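Local coordinates for protein cytochrome c, putative (Shewanella oneidensis, PDB 1SP3) that carries eight c-type hemes and probably works as a respiratory oxidoreductase that reduces tetrathionate, at residues T246-D251 with V279-V284. Residues are numbered along the deposited sequence; the frame is centred on the assembly and turned at random.
Sequences TKMQWD and VWEKMV
Thr246 and Glu281 form a hydrogen-bonded antiparallel pair, Lys247 and Trp280 the non-hydrogen-bonded pair beside it, and a classic beta bulge follows where Met248 and Gln249 together face Val279. At the regular end, Thr246 N donates to Glu281 O over 2.8 Å, and Glu281 N returns a bond to Thr246 O, lying in the plane of that carbonyl. Thr246 OG1 adds a weak bond to Glu281 O. In the bulge, Val279 O takes a nearly straight bond from Met248 N at 2.7 Å and a weak one from Gln249 N, while Val279 N donates to Gln249 O.

On one face of the sheet Lys247 crosses the Trp280 indole. Lys247 CB stands over the Trp280 six-membered ring, 4.2 Å from its centroid and 12° off the normal, in a CH-pi contact. A bend at chi3 of Lys247 sets its CE above the ring's rim, 3.6 Å from Trp280 CZ2. Trp280 NE1 is bonded to His269 O.

The other face carries Gln249 beside Val279, both pointing the same way, with Gln249 OE1 3.5 Å from Val279 CG2.

From the bulge, Met248 brings its CG to 3.6 Å from Glu281 CB. Met248 folds at chi2 and again at chi3, which carries its methyl CE to 3.9 Å from Val284 CG1, beyond the strand end.

Strand 246-251 also pairs in parallel with strand 325-339, so this contact joins strand 276-281 to the mixed sheet, where the Thr246 side chain lies about 6 Å from that of Lys153, which binds a heme c. With one carbonyl shared by two successive N-H groups, the bulge absorbs an extra residue without breaking the pairing; over the indole face lie CA and CB of Lys247, while its ammonium has a cation-pi partner in Phe278.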
ATOM      1  N   THR A 246       6.308   1.635  12.515  1.00 31.41           N
ATOM      2  CA  THR A 246       6.142   0.881  11.276  1.00 32.59           C
ATOM      3  C   THR A 246       7.331   0.023  11.102  1.00 31.58           C
ATOM      4  O   THR A 246       8.471   0.354  11.584  1.00 31.52           O
ATOM      5  CB  THR A 246       6.321   1.710   9.977  1.00 33.42           C
ATOM      6  OG1 THR A 246       6.987   2.967  10.235  1.00 37.59           O
ATOM      7  CG2 THR A 246       5.153   1.898   9.313  1.00 31.83           C
ATOM      8  N   LYS A 247       7.132  -1.004  10.289  1.00 30.29           N
ATOM      9  CA  LYS A 247       8.240  -1.899   9.984  1.00 31.60           C
ATOM     10  C   LYS A 247       9.135  -1.243   8.933  1.00 31.30           C
ATOM     11  O   LYS A 247       8.638  -0.782   7.911  1.00 31.00           O
ATOM     12  CB  LYS A 247       7.669  -3.197   9.509  1.00 32.74           C
ATOM     13  CG  LYS A 247       8.673  -4.337   9.409  1.00 35.21           C
ATOM     14  CD  LYS A 247       7.935  -5.646   9.057  1.00 36.07           C
ATOM     15  CE  LYS A 247       7.057  -6.081  10.210  1.00 36.48           C
ATOM     16  NZ  LYS A 247       6.288  -7.326   9.786  1.00 38.87           N
ATOM     17  N   MET A 248      10.421  -1.186   9.212  1.00 29.79           N
ATOM     18  CA  MET A 248      11.385  -0.628   8.295  1.00 32.15           C
ATOM     19  C   MET A 248      12.229  -1.724   7.620  1.00 32.57           C
ATOM     20  O   MET A 248      12.687  -1.539   6.486  1.00 34.95           O
ATOM     21  CB  MET A 248      12.283   0.410   9.001  1.00 30.96           C
ATOM     22  CG  MET A 248      11.438   1.648   9.550  1.00 30.72           C
ATOM     23  SD  MET A 248      10.610   2.696   8.239  1.00 37.35           S
ATOM     24  CE  MET A 248      12.025   3.385   7.214  1.00 34.90           C
ATOM     25  N   GLN A 249      12.400  -2.858   8.266  1.00 31.96           N
ATOM     26  CA  GLN A 249      13.178  -3.991   7.654  1.00 31.87           C
ATOM     27  C   GLN A 249      12.531  -5.295   7.997  1.00 29.89           C
ATOM     28  O   GLN A 249      12.028  -5.436   9.078  1.00 29.80           O
ATOM     29  CB  GLN A 249      14.595  -4.071   8.181  1.00 31.53           C
ATOM     30  CG  GLN A 249      15.279  -2.686   8.235  1.00 37.33           C
ATOM     31  CD  GLN A 249      16.710  -2.744   8.684  1.00 40.31           C
ATOM     32  OE1 GLN A 249      17.191  -1.793   9.335  1.00 44.08           O
ATOM     33  NE2 GLN A 249      17.393  -3.862   8.388  1.00 36.08           N
ATOM     34  N   TRP A 250      12.558  -6.225   7.048  1.00 29.79           N
ATOM     35  CA  TRP A 250      12.067  -7.595   7.216  1.00 29.25           C
ATOM     36  C   TRP A 250      13.102  -8.529   6.518  1.00 30.58           C
ATOM     37  O   TRP A 250      13.105  -8.690   5.275  1.00 28.73           O
ATOM     38  CB  TRP A 250      10.695  -7.769   6.549  1.00 28.25           C
ATOM     39  CG  TRP A 250       9.984  -9.043   6.875  1.00 30.35           C
ATOM     40  CD1 TRP A 250      10.544 -10.303   7.177  1.00 29.26           C
ATOM     41  CD2 TRP A 250       8.555  -9.229   6.879  1.00 28.45           C
ATOM     42  NE1 TRP A 250       9.522 -11.208   7.346  1.00 33.39           N
ATOM     43  CE2 TRP A 250       8.305 -10.575   7.177  1.00 31.14           C
ATOM     44  CE3 TRP A 250       7.472  -8.381   6.634  1.00 30.96           C
ATOM     45  CZ2 TRP A 250       7.026 -11.086   7.277  1.00 30.71           C
ATOM     46  CZ3 TRP A 250       6.196  -8.876   6.751  1.00 33.24           C
ATOM     47  CH2 TRP A 250       5.978 -10.222   7.052  1.00 35.65           C
ATOM     48  N   ASP A 251      13.907  -9.186   7.366  1.00 30.97           N
ATOM     49  CA  ASP A 251      14.847 -10.201   6.971  1.00 31.37           C
ATOM     50  C   ASP A 251      14.249 -11.593   7.193  1.00 31.61           C
ATOM     51  O   ASP A 251      14.205 -12.128   8.362  1.00 32.63           O
ATOM     52  CB  ASP A 251      16.111 -10.029   7.833  1.00 32.20           C
ATOM     53  CG  ASP A 251      17.253 -10.941   7.396  1.00 34.28           C
ATOM     54  OD1 ASP A 251      17.042 -11.841   6.531  1.00 29.45           O
ATOM     55  OD2 ASP A 251      18.413 -10.764   7.854  1.00 37.96           O
ATOM     56  N   VAL A 279      12.997  -4.533  12.021  1.00 31.42           N
ATOM     57  CA  VAL A 279      13.368  -3.262  12.651  1.00 30.98           C
ATOM     58  C   VAL A 279      12.116  -2.363  12.490  1.00 31.45           C
ATOM     59  O   VAL A 279      11.503  -2.319  11.430  1.00 29.73           O
ATOM     60  CB  VAL A 279      14.633  -2.646  11.989  1.00 32.46           C
ATOM     61  CG1 VAL A 279      15.037  -1.315  12.676  1.00 32.98           C
ATOM     62  CG2 VAL A 279      15.857  -3.665  12.020  1.00 30.47           C
ATOM     63  N   TRP A 280      11.705  -1.747  13.581  1.00 30.22           N
ATOM     64  CA  TRP A 280      10.613  -0.884  13.622  1.00 30.99           C
ATOM     65  C   TRP A 280      11.111   0.468  13.911  1.00 32.08           C
ATOM     66  O   TRP A 280      12.167   0.608  14.545  1.00 31.25           O
ATOM     67  CB  TRP A 280       9.724  -1.296  14.771  1.00 31.22           C
ATOM     68  CG  TRP A 280       9.117  -2.666  14.566  1.00 30.19           C
ATOM     69  CD1 TRP A 280       9.683  -3.878  14.882  1.00 26.24           C
ATOM     70  CD2 TRP A 280       7.820  -2.948  14.016  1.00 30.42           C
ATOM     71  NE1 TRP A 280       8.815  -4.888  14.522  1.00 35.13           N
ATOM     72  CE2 TRP A 280       7.649  -4.343  14.032  1.00 30.06           C
ATOM     73  CE3 TRP A 280       6.773  -2.153  13.523  1.00 31.07           C
ATOM     74  CZ2 TRP A 280       6.458  -4.970  13.571  1.00 31.29           C
ATOM     75  CZ3 TRP A 280       5.591  -2.783  13.027  1.00 33.81           C
ATOM     76  CH2 TRP A 280       5.446  -4.162  13.059  1.00 30.77           C
ATOM     77  N   GLU A 281      10.352   1.482  13.456  1.00 33.49           N
ATOM     78  CA  GLU A 281      10.700   2.903  13.732  1.00 31.75           C
ATOM     79  C   GLU A 281       9.428   3.709  13.857  1.00 32.13           C
ATOM     80  O   GLU A 281       8.403   3.420  13.190  1.00 31.59           O
ATOM     81  CB  GLU A 281      11.578   3.494  12.657  1.00 31.35           C
ATOM     82  CG  GLU A 281      12.414   4.674  13.155  1.00 36.37           C
ATOM     83  CD  GLU A 281      13.190   5.431  12.065  1.00 40.09           C
ATOM     84  OE1 GLU A 281      13.622   4.794  11.063  1.00 38.28           O
ATOM     85  OE2 GLU A 281      13.376   6.687  12.237  1.00 39.83           O
ATOM     86  N   LYS A 282       9.466   4.692  14.771  1.00 31.20           N
ATOM     87  CA  LYS A 282       8.358   5.586  14.945  1.00 30.08           C
ATOM     88  C   LYS A 282       8.858   7.038  14.603  1.00 29.28           C
ATOM     89  O   LYS A 282      10.023   7.335  14.787  1.00 26.85           O
ATOM     90  CB  LYS A 282       8.016   5.493  16.430  1.00 31.85           C
ATOM     91  CG  LYS A 282       6.562   5.710  16.808  1.00 37.83           C
ATOM     92  CD  LYS A 282       6.397   6.078  18.317  1.00 41.65           C
ATOM     93  CE  LYS A 282       5.916   7.503  18.481  1.00 48.61           C
ATOM     94  NZ  LYS A 282       5.002   7.600  19.674  1.00 53.54           N
ATOM     95  N   MET A 283       7.981   7.917  14.135  1.00 28.13           N
ATOM     96  CA  MET A 283       8.338   9.289  13.856  1.00 29.58           C
ATOM     97  C   MET A 283       9.452   9.359  12.757  1.00 30.00           C
ATOM     98  O   MET A 283      10.604   9.809  13.007  1.00 28.89           O
ATOM     99  CB  MET A 283       8.653  10.040  15.174  1.00 31.68           C
ATOM    100  CG  MET A 283       8.446  11.562  15.057  1.00 35.89           C
ATOM    101  SD  MET A 283       6.680  12.152  14.792  1.00 46.57           S
ATOM    102  CE  MET A 283       7.140  13.840  14.760  1.00 46.88           C
ATOM    103  N   VAL A 284       9.088   8.863  11.544  1.00 27.75           N
ATOM    104  CA  VAL A 284      10.061   8.533  10.529  1.00 28.75           C
ATOM    105  C   VAL A 284      10.164   9.629   9.471  1.00 28.51           C
ATOM    106  O   VAL A 284       9.110  10.075   8.902  1.00 29.01           O
ATOM    107  CB  VAL A 284       9.712   7.184   9.859  1.00 28.55           C
ATOM    108  CG1 VAL A 284      10.839   6.704   8.981  1.00 30.01           C
ATOM    109  CG2 VAL A 284       9.462   6.102  10.940  1.00 30.90           C
TER